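Local coordinates for protein sialidase B (Streptococcus pneumoniae TIGR4, PDB 4XJA) that hydrolyses alpha-2,3-, alpha-2,6- and alpha-2,8-glycosidic linkages that join terminal sialic acids to oligosaccharides, glycoproteins, glycolipids and colominic acid, at residues Gln47-Leu52 / Phe64-Arg69; Tyr205-Thr210 / Tyr613-Ile618; Phe287-Ile292 / Leu452-Gly457. The protein carries 1 engineered substitution. All coordinates share one frame; numbering follows the deposited sequence.

Interaction 1 of 3, residues Gln47-Leu52 / Phe64-Arg69; sequences QALFGL and FSIFMR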
loop_
_atom_site.group_PDB
_atom_site.type_symbol
_atom_site.label_atom_id
_atom_site.label_comp_id
_atom_site.label_asym_id
_atom_site.label_seq_id
_atom_site.Cartn_x
_atom_site.Cartn_y
_atom_site.Cartn_z
ATOM N N GLN A 47 -12.882 -9.924 21.554
ATOM C CA GLN A 47 -12.545 -10.968 22.513
ATOM C C GLN A 47 -11.156 -10.782 23.130
ATOM O O GLN A 47 -10.226 -10.311 22.467
ATOM C CB GLN A 47 -12.665 -12.345 21.849
ATOM C CG GLN A 47 -11.724 -12.550 20.655
ATOM C CD GLN A 47 -11.927 -13.884 19.966
ATOM O OE1 GLN A 47 -13.030 -14.441 19.963
ATOM N NE2 GLN A 47 -10.864 -14.405 19.371
ATOM N N ALA A 48 -11.022 -11.151 24.402
ATOM C CA ALA A 48 -9.737 -11.078 25.085
ATOM C C ALA A 48 -9.008 -12.408 24.997
ATOM O O ALA A 48 -9.597 -13.471 25.226
ATOM C CB ALA A 48 -9.923 -10.672 26.548
ATOM N N LEU A 49 -7.719 -12.356 24.683
ATOM C CA LEU A 49 -6.924 -13.574 24.645
ATOM C C LEU A 49 -6.365 -13.858 26.031
ATOM O O LEU A 49 -6.275 -15.012 26.459
ATOM C CB LEU A 49 -5.784 -13.433 23.639
ATOM C CG LEU A 49 -6.202 -13.026 22.223
ATOM C CD1 LEU A 49 -4.994 -12.593 21.396
ATOM C CD2 LEU A 49 -6.906 -14.185 21.544
ATOM N N PHE A 50 -6.008 -12.792 26.736
ATOM C CA PHE A 50 -5.361 -12.917 28.041
ATOM C C PHE A 50 -5.815 -11.770 28.931
ATOM O O PHE A 50 -5.988 -10.641 28.458
ATOM C CB PHE A 50 -3.840 -12.912 27.859
ATOM C CG PHE A 50 -3.063 -12.774 29.136
ATOM C CD1 PHE A 50 -2.748 -13.889 29.899
ATOM C CD2 PHE A 50 -2.611 -11.530 29.553
ATOM C CE1 PHE A 50 -2.014 -13.759 31.079
ATOM C CE2 PHE A 50 -1.883 -11.387 30.726
ATOM C CZ PHE A 50 -1.585 -12.505 31.496
ATOM N N GLY A 51 -6.030 -12.067 30.209
ATOM C CA GLY A 51 -6.459 -11.061 31.157
ATOM C C GLY A 51 -5.849 -11.259 32.532
ATOM O O GLY A 51 -5.585 -12.389 32.957
ATOM N N LEU A 52 -5.595 -10.140 33.206
ATOM C CA LEU A 52 -5.204 -10.117 34.609
ATOM C C LEU A 52 -6.158 -9.127 35.228
ATOM O O LEU A 52 -6.203 -7.968 34.798
ATOM C CB LEU A 52 -3.784 -9.574 34.781
ATOM C CG LEU A 52 -2.589 -10.372 34.264
ATOM C CD1 LEU A 52 -1.286 -9.615 34.539
ATOM C CD2 LEU A 52 -2.539 -11.751 34.898
ATOM N N PHE A 64 -5.900 -5.734 33.321
ATOM C CA PHE A 64 -5.103 -5.664 32.108
ATOM C C PHE A 64 -5.629 -6.732 31.165
ATOM O O PHE A 64 -5.972 -7.837 31.598
ATOM C CB PHE A 64 -3.632 -5.931 32.420
ATOM C CG PHE A 64 -2.809 -6.284 31.207
ATOM C CD1 PHE A 64 -2.467 -5.314 30.278
ATOM C CD2 PHE A 64 -2.374 -7.590 31.003
ATOM C CE1 PHE A 64 -1.695 -5.635 29.165
ATOM C CE2 PHE A 64 -1.607 -7.925 29.890
ATOM C CZ PHE A 64 -1.273 -6.944 28.966
ATOM N N SER A 65 -5.700 -6.412 29.879
ATOM C CA SER A 65 -6.123 -7.397 28.896
ATOM C C SER A 65 -5.359 -7.221 27.597
ATOM O O SER A 65 -4.997 -6.104 27.227
ATOM C CB SER A 65 -7.613 -7.245 28.598
ATOM O OG SER A 65 -7.837 -6.132 27.744
ATOM N N ILE A 66 -5.106 -8.329 26.914
ATOM C CA ILE A 66 -4.726 -8.279 25.510
ATOM C C ILE A 66 -5.975 -8.703 24.739
ATOM O O ILE A 66 -6.495 -9.810 24.950
ATOM C CB ILE A 66 -3.546 -9.231 25.214
ATOM C CG1 ILE A 66 -2.319 -8.819 26.038
ATOM C CG2 ILE A 66 -3.222 -9.244 23.715
ATOM C CD1 ILE A 66 -1.242 -9.918 26.165
ATOM N N PHE A 67 -6.487 -7.824 23.880
ATOM C CA PHE A 67 -7.723 -8.129 23.154
ATOM C C PHE A 67 -7.548 -8.028 21.637
ATOM O O PHE A 67 -6.581 -7.420 21.153
ATOM C CB PHE A 67 -8.862 -7.207 23.623
ATOM C CG PHE A 67 -8.687 -5.774 23.211
ATOM C CD1 PHE A 67 -9.136 -5.336 21.970
ATOM C CD2 PHE A 67 -8.082 -4.863 24.063
ATOM C CE1 PHE A 67 -8.963 -4.036 21.580
ATOM C CE2 PHE A 67 -7.909 -3.548 23.674
ATOM C CZ PHE A 67 -8.354 -3.137 22.432
ATOM N N MET A 68 -8.492 -8.610 20.892
ATOM C CA MET A 68 -8.540 -8.471 19.440
ATOM C C MET A 68 -9.986 -8.217 18.990
ATOM O O MET A 68 -10.933 -8.474 19.736
ATOM C CB MET A 68 -7.998 -9.729 18.748
ATOM C CG MET A 68 -8.807 -10.989 19.070
ATOM S SD MET A 68 -8.281 -12.435 18.128
ATOM C CE MET A 68 -8.862 -11.971 16.504
ATOM N N ARG A 69 -10.153 -7.712 17.772
ATOM C CA ARG A 69 -11.479 -7.573 17.174
ATOM C C ARG A 69 -11.555 -8.415 15.914
ATOM O O ARG A 69 -10.517 -8.726 15.318
ATOM C CB ARG A 69 -11.772 -6.105 16.838
ATOM C CG ARG A 69 -11.865 -5.184 18.044
ATOM C CD ARG A 69 -12.360 -3.809 17.647
ATOM N NE ARG A 69 -12.438 -2.888 18.782
ATOM C CZ ARG A 69 -13.528 -2.699 19.524
ATOM N NH1 ARG A 69 -14.641 -3.367 19.258
ATOM N NH2 ARG A 69 -13.506 -1.844 20.534
#
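The rings of Phe50 and Phe64 meet edge to edge: each presents its own CE2 atom close to the plane of the other, 3.6 Å apart, and across this contact neither ring lies on the other's face. Around them Phe50 also touches Met36 and Leu150, and Phe64 touches Ile139 and Val76. The rings sit on a beta hairpin, strands 46-53 and 63-69, in the concanavalin-like N-terminal domain. A classic beta bulge interrupts it: Leu49 and Phe50 both oppose Ile66, with Leu49 N bonded to Ile66 O (2.8 Å) and Ile66 N to Phe50 O (2.9 Å). On either side of the bulge the antiparallel pairing is regular, Gln47 with Met68 and Leu52 with Phe64 each forming two backbone hydrogen bonds.

Ile66 CD1 approaches Phe50 CD2 obliquely at 4.0 Å, while Leu52 CD1 touches Phe64 CD2. At the other end Gln47 and Met68 run side by side and point the same way, both with CG wedged between the backbone N and the carbonyl carbon (chi1 61° in each). Gln47 OE1 is fixed by the backbone N-H groups of Lys164 and Asn44. The amide nitrogen on the same head, Gln47 NE2, makes a weak hydrogen bond of 3.5 Å to Met68 SD, the sulfur that also lies 4.1 Å from Leu49 CD2.

Interaction 2 of 3, residues Tyr205-Thr210 / Tyr613-Ile618; sequences YFRIPT and YAYSAI. With SFJ ((2R,3R,4R,5R,6R)-5-acetamido-2,3-difluoro-4-hydroxy-6-[(1R,2R)-1,2,3-trihydroxypropyl]tetrahydro-2H-pyran-2-carboxylic acid), chain F.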
loop_
_atom_site.group_PDB
_atom_site.type_symbol
_atom_site.label_atom_id
_atom_site.label_comp_id
_atom_site.label_asym_id
_atom_site.label_seq_id
_atom_site.Cartn_x
_atom_site.Cartn_y
_atom_site.Cartn_z
ATOM N N TYR A 205 5.561 4.094 5.253
ATOM C CA TYR A 205 4.289 3.603 4.702
ATOM C C TYR A 205 4.401 3.233 3.235
ATOM O O TYR A 205 5.217 3.797 2.512
ATOM C CB TYR A 205 3.191 4.665 4.874
ATOM C CG TYR A 205 3.151 5.176 6.287
ATOM C CD1 TYR A 205 2.511 4.453 7.277
ATOM C CD2 TYR A 205 3.818 6.330 6.646
ATOM C CE1 TYR A 205 2.504 4.885 8.588
ATOM C CE2 TYR A 205 3.818 6.778 7.960
ATOM C CZ TYR A 205 3.162 6.047 8.918
ATOM O OH TYR A 205 3.158 6.485 10.224
ATOM N N PHE A 206 3.562 2.295 2.798
ATOM C CA PHE A 206 3.558 1.854 1.406
ATOM C C PHE A 206 2.131 1.603 0.948
ATOM O O PHE A 206 1.300 1.142 1.729
ATOM C CB PHE A 206 4.399 0.574 1.257
ATOM C CG PHE A 206 5.847 0.753 1.651
ATOM C CD1 PHE A 206 6.779 1.244 0.737
ATOM C CD2 PHE A 206 6.272 0.433 2.930
ATOM C CE1 PHE A 206 8.115 1.429 1.103
ATOM C CE2 PHE A 206 7.608 0.602 3.305
ATOM C CZ PHE A 206 8.527 1.106 2.393
ATOM N N ARG A 207 1.851 1.910 -0.315
ATOM C CA ARG A 207 0.576 1.561 -0.922
ATOM C C ARG A 207 0.790 1.312 -2.405
ATOM O O ARG A 207 1.835 1.650 -2.949
ATOM C CB ARG A 207 -0.447 2.690 -0.746
ATOM C CG ARG A 207 -1.179 2.747 0.613
ATOM C CD ARG A 207 -2.564 3.413 0.441
ATOM N NE ARG A 207 -3.375 2.696 -0.541
ATOM C CZ ARG A 207 -4.536 3.126 -1.035
ATOM N NH1 ARG A 207 -5.057 4.289 -0.637
ATOM N NH2 ARG A 207 -5.184 2.382 -1.926
ATOM N N ILE A 208 -0.223 0.750 -3.051
ATOM C CA ILE A 208 -0.244 0.593 -4.510
ATOM C C ILE A 208 0.851 -0.352 -5.033
ATOM O O ILE A 208 1.696 0.046 -5.830
ATOM C CB ILE A 208 -0.169 1.958 -5.244
ATOM C CG1 ILE A 208 -0.936 3.062 -4.482
ATOM C CG2 ILE A 208 -0.719 1.834 -6.649
ATOM C CD1 ILE A 208 -2.439 2.815 -4.319
ATOM N N PRO A 209 0.822 -1.619 -4.598
ATOM C CA PRO A 209 1.817 -2.598 -5.061
ATOM C C PRO A 209 1.593 -3.025 -6.502
ATOM O O PRO A 209 0.443 -3.050 -6.972
ATOM C CB PRO A 209 1.563 -3.803 -4.153
ATOM C CG PRO A 209 0.102 -3.723 -3.825
ATOM C CD PRO A 209 -0.180 -2.228 -3.697
ATOM N N THR A 210 2.691 -3.345 -7.194
ATOM C CA THR A 210 2.648 -3.984 -8.507
ATOM C C THR A 210 3.599 -5.197 -8.517
ATOM O O THR A 210 4.530 -5.270 -7.712
ATOM C CB THR A 210 3.096 -3.036 -9.623
ATOM O OG1 THR A 210 4.528 -2.983 -9.648
ATOM C CG2 THR A 210 2.526 -1.625 -9.425
ATOM N N TYR A 613 -8.435 -6.151 2.925
ATOM C CA TYR A 613 -7.784 -6.466 1.658
ATOM C C TYR A 613 -8.153 -5.363 0.686
ATOM O O TYR A 613 -9.340 -5.153 0.404
ATOM C CB TYR A 613 -8.281 -7.815 1.130
ATOM C CG TYR A 613 -7.497 -8.380 -0.047
ATOM C CD1 TYR A 613 -7.837 -8.066 -1.364
ATOM C CD2 TYR A 613 -6.444 -9.260 0.160
ATOM C CE1 TYR A 613 -7.121 -8.616 -2.449
ATOM C CE2 TYR A 613 -5.725 -9.793 -0.904
ATOM C CZ TYR A 613 -6.065 -9.477 -2.196
ATOM O OH TYR A 613 -5.335 -10.042 -3.231
ATOM N N ALA A 614 -7.159 -4.631 0.188
ATOM C CA ALA A 614 -7.462 -3.520 -0.714
ATOM C C ALA A 614 -6.779 -3.651 -2.067
ATOM O O ALA A 614 -7.079 -4.574 -2.829
ATOM C CB ALA A 614 -7.155 -2.172 -0.055
ATOM N N TYR A 615 -5.879 -2.729 -2.388
ATOM C CA TYR A 615 -5.189 -2.800 -3.673
ATOM C C TYR A 615 -4.285 -4.025 -3.679
ATOM O O TYR A 615 -3.758 -4.424 -2.637
ATOM C CB TYR A 615 -4.355 -1.550 -3.918
ATOM C CG TYR A 615 -5.123 -0.350 -4.445
ATOM C CD1 TYR A 615 -6.326 0.057 -3.867
ATOM C CD2 TYR A 615 -4.611 0.414 -5.486
ATOM C CE1 TYR A 615 -7.013 1.192 -4.344
ATOM C CE2 TYR A 615 -5.281 1.538 -5.957
ATOM C CZ TYR A 615 -6.470 1.925 -5.384
ATOM O OH TYR A 615 -7.108 3.051 -5.875
ATOM N N SER A 616 -4.093 -4.621 -4.853
ATOM C CA SER A 616 -3.348 -5.869 -4.935
ATOM C C SER A 616 -2.627 -5.995 -6.261
ATOM O O SER A 616 -2.960 -5.315 -7.235
ATOM C CB SER A 616 -4.297 -7.052 -4.767
ATOM O OG SER A 616 -5.257 -7.085 -5.814
ATOM N N ALA A 617 -1.644 -6.888 -6.282
ATOM C CA ALA A 617 -0.864 -7.198 -7.463
ATOM C C ALA A 617 -0.760 -8.707 -7.528
ATOM O O ALA A 617 -0.491 -9.350 -6.524
ATOM C CB ALA A 617 0.525 -6.606 -7.327
ATOM N N ILE A 618 -0.952 -9.281 -8.705
ATOM C CA ILE A 618 -0.740 -10.708 -8.846
ATOM C C ILE A 618 0.083 -10.993 -10.075
ATOM O O ILE A 618 -0.001 -10.279 -11.083
ATOM C CB ILE A 618 -2.047 -11.498 -8.935
ATOM C CG1 ILE A 618 -2.944 -10.932 -10.025
ATOM C CG2 ILE A 618 -2.785 -11.503 -7.574
ATOM C CD1 ILE A 618 -4.221 -11.718 -10.162
HETATM C C11 SFJ F . -3.909 9.635 -8.541
HETATM C C9 SFJ F . -9.610 9.403 -5.880
HETATM C C10 SFJ F . -4.583 9.213 -7.235
HETATM C C1 SFJ F . -8.005 4.745 -3.534
HETATM C C7 SFJ F . -7.433 8.679 -5.203
HETATM C C4 SFJ F . -4.752 5.962 -5.446
HETATM C C3 SFJ F . -5.478 5.402 -4.158
HETATM C C5 SFJ F . -5.323 7.356 -5.800
HETATM C C6 SFJ F . -6.845 7.366 -5.873
HETATM C C2 SFJ F . -7.082 5.854 -4.128
HETATM N N5 SFJ F . -4.760 7.890 -7.029
HETATM O O10 SFJ F . -4.886 10.056 -6.427
HETATM O O9 SFJ F . -9.074 10.688 -5.944
HETATM O O1A SFJ F . -9.134 4.608 -4.022
HETATM O O8 SFJ F . -9.551 7.485 -4.622
HETATM O O7 SFJ F . -6.698 9.277 -4.127
HETATM O O4 SFJ F . -3.394 5.979 -5.367
HETATM O O6 SFJ F . -7.440 6.199 -5.407
HETATM F FAI SFJ F . -4.945 5.764 -3.312
HETATM F FAJ SFJ F . -7.404 6.775 -3.342
HETATM O O1B SFJ F . -7.515 4.178 -2.557
HETATM C C8 SFJ F . -8.935 8.720 -4.776
HETATM O O HOH W 1 -1.266 -4.037 -8.945
#
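Strands 205-210 and 616-618 run side by side in almost the same direction, 5° apart with axes 5.4 Å from each other, yet no direct hydrogen bond joins Pro209 or Thr210 to Ala617. They are inner strands of two different blades of the sialidase beta-propeller. A water placed 2.8 Å from Pro209 O and 2.7 Å from Ser616 O bridges the gap, and Ala617 CB packs against Thr210 CA.

Further along, the contact becomes the active site. Tyr615, the nucleophile by similarity, points toward 205-210, and Arg207, a substrate-binding residue by similarity, bends at chi3 (58°) to bring its guanidinium over one face of the phenol ring. The two planes stand nearly perpendicular, so the edge of the guanidinium meets the ring: Arg207 NH2 lies 3.2 Å from Tyr615 CD1, over the ring face but offset toward its rim, in a cation-pi contact. Ile208 CD1 lies alongside the same ring, 3.4 Å from Tyr615 CD2.

Arg207 holds the bound difluorosialic acid by its carboxylate. Arg207 NH1 and NH2 both bond to the ligand's O1B, at 3.1 and 3.0 Å, and O1B lies in the guanidinium plane. Behind them Glu631 is the second shell, making a salt bridge to Arg207 NE and accepting the backbone N-H groups of Ile208 and Tyr615. Tyr615 OH is hydrogen-bonded to Glu503 and lies close to both C1 and C2 of the ligand, 3.3 Å from C2, too far for a covalent bond. With arginine gripping the carboxylate and the phenol oxygen beside C1 and C2, the geometry is consistent with a ligand bound ahead of nucleophilic attack.

Interaction 3 of 3, residues Phe287-Ile292 / Leu452-Gly457; sequences FIDSSI and LCPGQG. With SFJ ((2R,3R,4R,5R,6R)-5-acetamido-2,3-difluoro-4-hydroxy-6-[(1R,2R)-1,2,3-trihydroxypropyl]tetrahydro-2H-pyran-2-carboxylic acid), chain F; OPX ((1s,3R,4S)-1-[(cyclohexylamino)methyl]-3,4-dihydroxycyclopentanesulfonic acid), chain B.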
loop_
_atom_site.group_PDB
_atom_site.type_symbol
_atom_site.label_atom_id
_atom_site.label_comp_id
_atom_site.label_asym_id
_atom_site.label_seq_id
_atom_site.Cartn_x
_atom_site.Cartn_y
_atom_site.Cartn_z
ATOM N N PHE A 287 5.237 11.411 -6.766
ATOM C CA PHE A 287 4.835 10.452 -7.798
ATOM C C PHE A 287 3.759 9.565 -7.195
ATOM O O PHE A 287 3.732 9.381 -5.991
ATOM C CB PHE A 287 6.033 9.584 -8.203
ATOM C CG PHE A 287 7.162 10.365 -8.814
ATOM C CD1 PHE A 287 7.167 10.654 -10.168
ATOM C CD2 PHE A 287 8.208 10.821 -8.028
ATOM C CE1 PHE A 287 8.205 11.384 -10.735
ATOM C CE2 PHE A 287 9.250 11.540 -8.581
ATOM C CZ PHE A 287 9.250 11.823 -9.936
ATOM N N ILE A 288 2.864 9.015 -8.009
ATOM C CA ILE A 288 1.803 8.176 -7.450
ATOM C C ILE A 288 1.223 7.255 -8.516
ATOM O O ILE A 288 1.093 7.663 -9.671
ATOM C CB ILE A 288 0.703 9.058 -6.772
ATOM C CG1 ILE A 288 -0.434 8.216 -6.194
ATOM C CG2 ILE A 288 0.161 10.127 -7.732
ATOM C CD1 ILE A 288 -1.375 9.044 -5.340
ATOM N N ASP A 289 0.913 6.016 -8.125
ATOM C CA ASP A 289 0.297 5.014 -9.005
ATOM C C ASP A 289 1.210 4.577 -10.154
ATOM O O ASP A 289 1.164 5.150 -11.243
ATOM C CB ASP A 289 -1.045 5.510 -9.569
ATOM C CG ASP A 289 -2.111 5.689 -8.495
ATOM O OD1 ASP A 289 -1.880 5.265 -7.345
ATOM O OD2 ASP A 289 -3.192 6.239 -8.812
ATOM N N SER A 290 2.026 3.556 -9.918
ATOM C CA SER A 290 2.951 3.081 -10.937
ATOM C C SER A 290 2.422 1.842 -11.647
ATOM O O SER A 290 1.501 1.169 -11.169
ATOM C CB SER A 290 4.349 2.797 -10.350
ATOM O OG SER A 290 4.319 1.861 -9.276
ATOM N N SER A 291 3.026 1.541 -12.792
ATOM C CA SER A 291 2.617 0.412 -13.619
ATOM C C SER A 291 3.853 0.011 -14.408
ATOM O O SER A 291 4.636 0.881 -14.803
ATOM C CB SER A 291 1.494 0.841 -14.565
ATOM O OG SER A 291 0.921 -0.277 -15.206
ATOM N N ILE A 292 4.025 -1.290 -14.641
ATOM C CA ILE A 292 5.246 -1.824 -15.257
ATOM C C ILE A 292 4.912 -2.652 -16.502
ATOM O O ILE A 292 3.869 -3.316 -16.554
ATOM C CB ILE A 292 5.987 -2.772 -14.283
ATOM C CG1 ILE A 292 6.457 -2.046 -13.033
ATOM C CG2 ILE A 292 7.201 -3.437 -14.941
ATOM C CD1 ILE A 292 7.034 -3.027 -12.007
ATOM N N LEU A 452 -2.944 7.164 -14.529
ATOM C CA LEU A 452 -2.422 5.837 -14.813
ATOM C C LEU A 452 -3.098 4.793 -13.940
ATOM O O LEU A 452 -3.309 5.000 -12.738
ATOM C CB LEU A 452 -0.910 5.794 -14.573
ATOM C CG LEU A 452 -0.223 4.513 -15.044
ATOM C CD1 LEU A 452 -0.157 4.453 -16.567
ATOM C CD2 LEU A 452 1.168 4.427 -14.432
ATOM N N CYS A 453 -3.439 3.664 -14.549
ATOM C CA CYS A 453 -4.002 2.541 -13.804
ATOM C C CYS A 453 -2.854 1.754 -13.224
ATOM O O CYS A 453 -2.016 1.253 -13.961
ATOM C CB CYS A 453 -4.809 1.630 -14.722
ATOM S SG CYS A 453 -6.191 2.451 -15.529
ATOM N N PRO A 454 -2.802 1.653 -11.893
ATOM C CA PRO A 454 -1.657 0.966 -11.299
ATOM C C PRO A 454 -1.672 -0.532 -11.578
ATOM O O PRO A 454 -2.739 -1.144 -11.724
ATOM C CB PRO A 454 -1.823 1.223 -9.798
ATOM C CG PRO A 454 -3.271 1.641 -9.609
ATOM C CD PRO A 454 -3.644 2.331 -10.891
ATOM N N GLY A 455 -0.479 -1.110 -11.660
ATOM C CA GLY A 455 -0.339 -2.541 -11.854
ATOM C C GLY A 455 0.612 -2.866 -12.983
ATOM O O GLY A 455 1.793 -2.522 -12.937
ATOM N N GLN A 456 0.095 -3.553 -13.993
ATOM C CA GLN A 456 0.897 -3.956 -15.126
ATOM C C GLN A 456 0.421 -3.237 -16.369
ATOM O O GLN A 456 -0.774 -2.958 -16.517
ATOM C CB GLN A 456 0.752 -5.460 -15.341
ATOM C CG GLN A 456 0.913 -6.303 -14.095
ATOM C CD GLN A 456 0.824 -7.790 -14.400
ATOM O OE1 GLN A 456 0.276 -8.194 -15.432
ATOM N NE2 GLN A 456 1.368 -8.616 -13.505
ATOM N N GLY A 457 1.353 -2.925 -17.261
ATOM C CA GLY A 457 0.986 -2.607 -18.625
ATOM C C GLY A 457 0.876 -3.946 -19.334
ATOM O O GLY A 457 1.095 -4.990 -18.716
HETATM C C11 SFJ F . -3.909 9.635 -8.541
HETATM C C9 SFJ F . -9.610 9.403 -5.880
HETATM C C10 SFJ F . -4.583 9.213 -7.235
HETATM C C1 SFJ F . -8.005 4.745 -3.534
HETATM C C7 SFJ F . -7.433 8.679 -5.203
HETATM C C4 SFJ F . -4.752 5.962 -5.446
HETATM C C3 SFJ F . -5.478 5.402 -4.158
HETATM C C5 SFJ F . -5.323 7.356 -5.800
HETATM C C6 SFJ F . -6.845 7.366 -5.873
HETATM C C2 SFJ F . -7.082 5.854 -4.128
HETATM N N5 SFJ F . -4.760 7.890 -7.029
HETATM O O10 SFJ F . -4.886 10.056 -6.427
HETATM O O9 SFJ F . -9.074 10.688 -5.944
HETATM O O1A SFJ F . -9.134 4.608 -4.022
HETATM O O8 SFJ F . -9.551 7.485 -4.622
HETATM O O7 SFJ F . -6.698 9.277 -4.127
HETATM O O4 SFJ F . -3.394 5.979 -5.367
HETATM O O6 SFJ F . -7.440 6.199 -5.407
HETATM F FAI SFJ F . -4.945 5.764 -3.312
HETATM F FAJ SFJ F . -7.404 6.775 -3.342
HETATM O O1B SFJ F . -7.515 4.178 -2.557
HETATM C C8 SFJ F . -8.935 8.720 -4.776
HETATM C CAF OPX B . 5.319 -18.169 -16.645
HETATM C CAG OPX B . 5.582 -18.005 -18.102
HETATM C CAH OPX B . 5.516 -16.859 -15.930
HETATM C CAI OPX B . 4.877 -16.827 -18.723
HETATM C CAJ OPX B . 4.655 -15.792 -16.522
HETATM C CAK OPX B . 4.480 -13.143 -17.989
HETATM C CAL OPX B . 2.190 -12.086 -17.689
HETATM C CAM OPX B . 4.130 -10.715 -17.906
HETATM C CAO OPX B . 1.946 -10.720 -17.110
HETATM C CAP OPX B . 3.240 -10.246 -16.763
HETATM C CAQ OPX B . 5.026 -15.547 -17.936
HETATM C CAR OPX B . 3.535 -11.997 -18.360
HETATM N NAN OPX B . 4.126 -14.508 -18.479
HETATM O OAA OPX B . 2.672 -13.130 -20.607
HETATM O OAB OPX B . 2.324 -10.709 -20.456
HETATM O OAC OPX B . 1.204 -10.892 -15.969
HETATM O OAD OPX B . 3.669 -10.937 -15.650
HETATM O OAE OPX B . 4.566 -11.619 -20.832
HETATM S SAS OPX B . 3.263 -11.851 -20.147
HETATM O O HOH W 2 -1.376 1.261 -16.528
#
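The substrate pocket of the propeller is reached here from a neighbouring blade, where Asp289 carries a carboxylate to the bound sugar and Leu452, Pro454 and Gly455 pack against its strand. Strands 286-294 and 451-459 pair in parallel, Ser291 opposite Gly455 and Ile292 opposite Gln456. Gly455 N gives a hydrogen bond to Ser290 O (3.1 Å), Ile292 N one to Gly455 O, and Gly457 N a short one to Ile292 O at 2.6 Å. This last donor sits well above the carbonyl plane, whereas Gly455 N approaches Ser290 O within it.

Leu452 reaches in with its CD2 branch, which lies 3.3 Å from Asp289 O and 3.6 Å from Ser291 CB. Asp289 O is buried and has no hydrogen-bond partner in the model; the Leu452 methyl packs against it. Ser291 turns OG anti to the backbone N (chi1 -170°), which brings it against 452-457, 3.2 Å from Gln456 C. It also donates to a water that in turn donates to Cys453 O, tying the two segments together.

At the pocket end both oxygens of Asp289 are used: OD1 accepts from O4 of the difluorosialic acid at 2.6 Å, and OD2 from N5 at 2.9 Å. At the other end Gln456 reaches the second ligand, a sulfonated cyclopentanediol amine, through OE1, which takes a hydrogen bond from its OAC hydroxyl, while NE2 bonds to Leu211 O. One carboxylate, that of Asp289, thus accepts from both O4 and N5, on adjacent ring carbons, which would fix the orientation of that edge of the sugar.

How the interactions relate
Interactions 2 and 3 form one site, their centres about 11 Å apart, and both contribute residues that touch the difluorosialic acid. They also pack directly, Ile208 CG2 lying 3.4 Å from Pro454 CB and Thr210 OG1 3.4 Å from Ile292 CD1. In sequence, interaction 3 is nested within the loop closed by interaction 2, as expected when the first and last blades of a propeller meet. The second ligand, held by Gln456, stays about 10 Å from the side chain of Ala617. Interaction 1 stands apart in the lectin-like domain, its centre about 31 Å from that of interaction 2 and 41 Å from that of interaction 3.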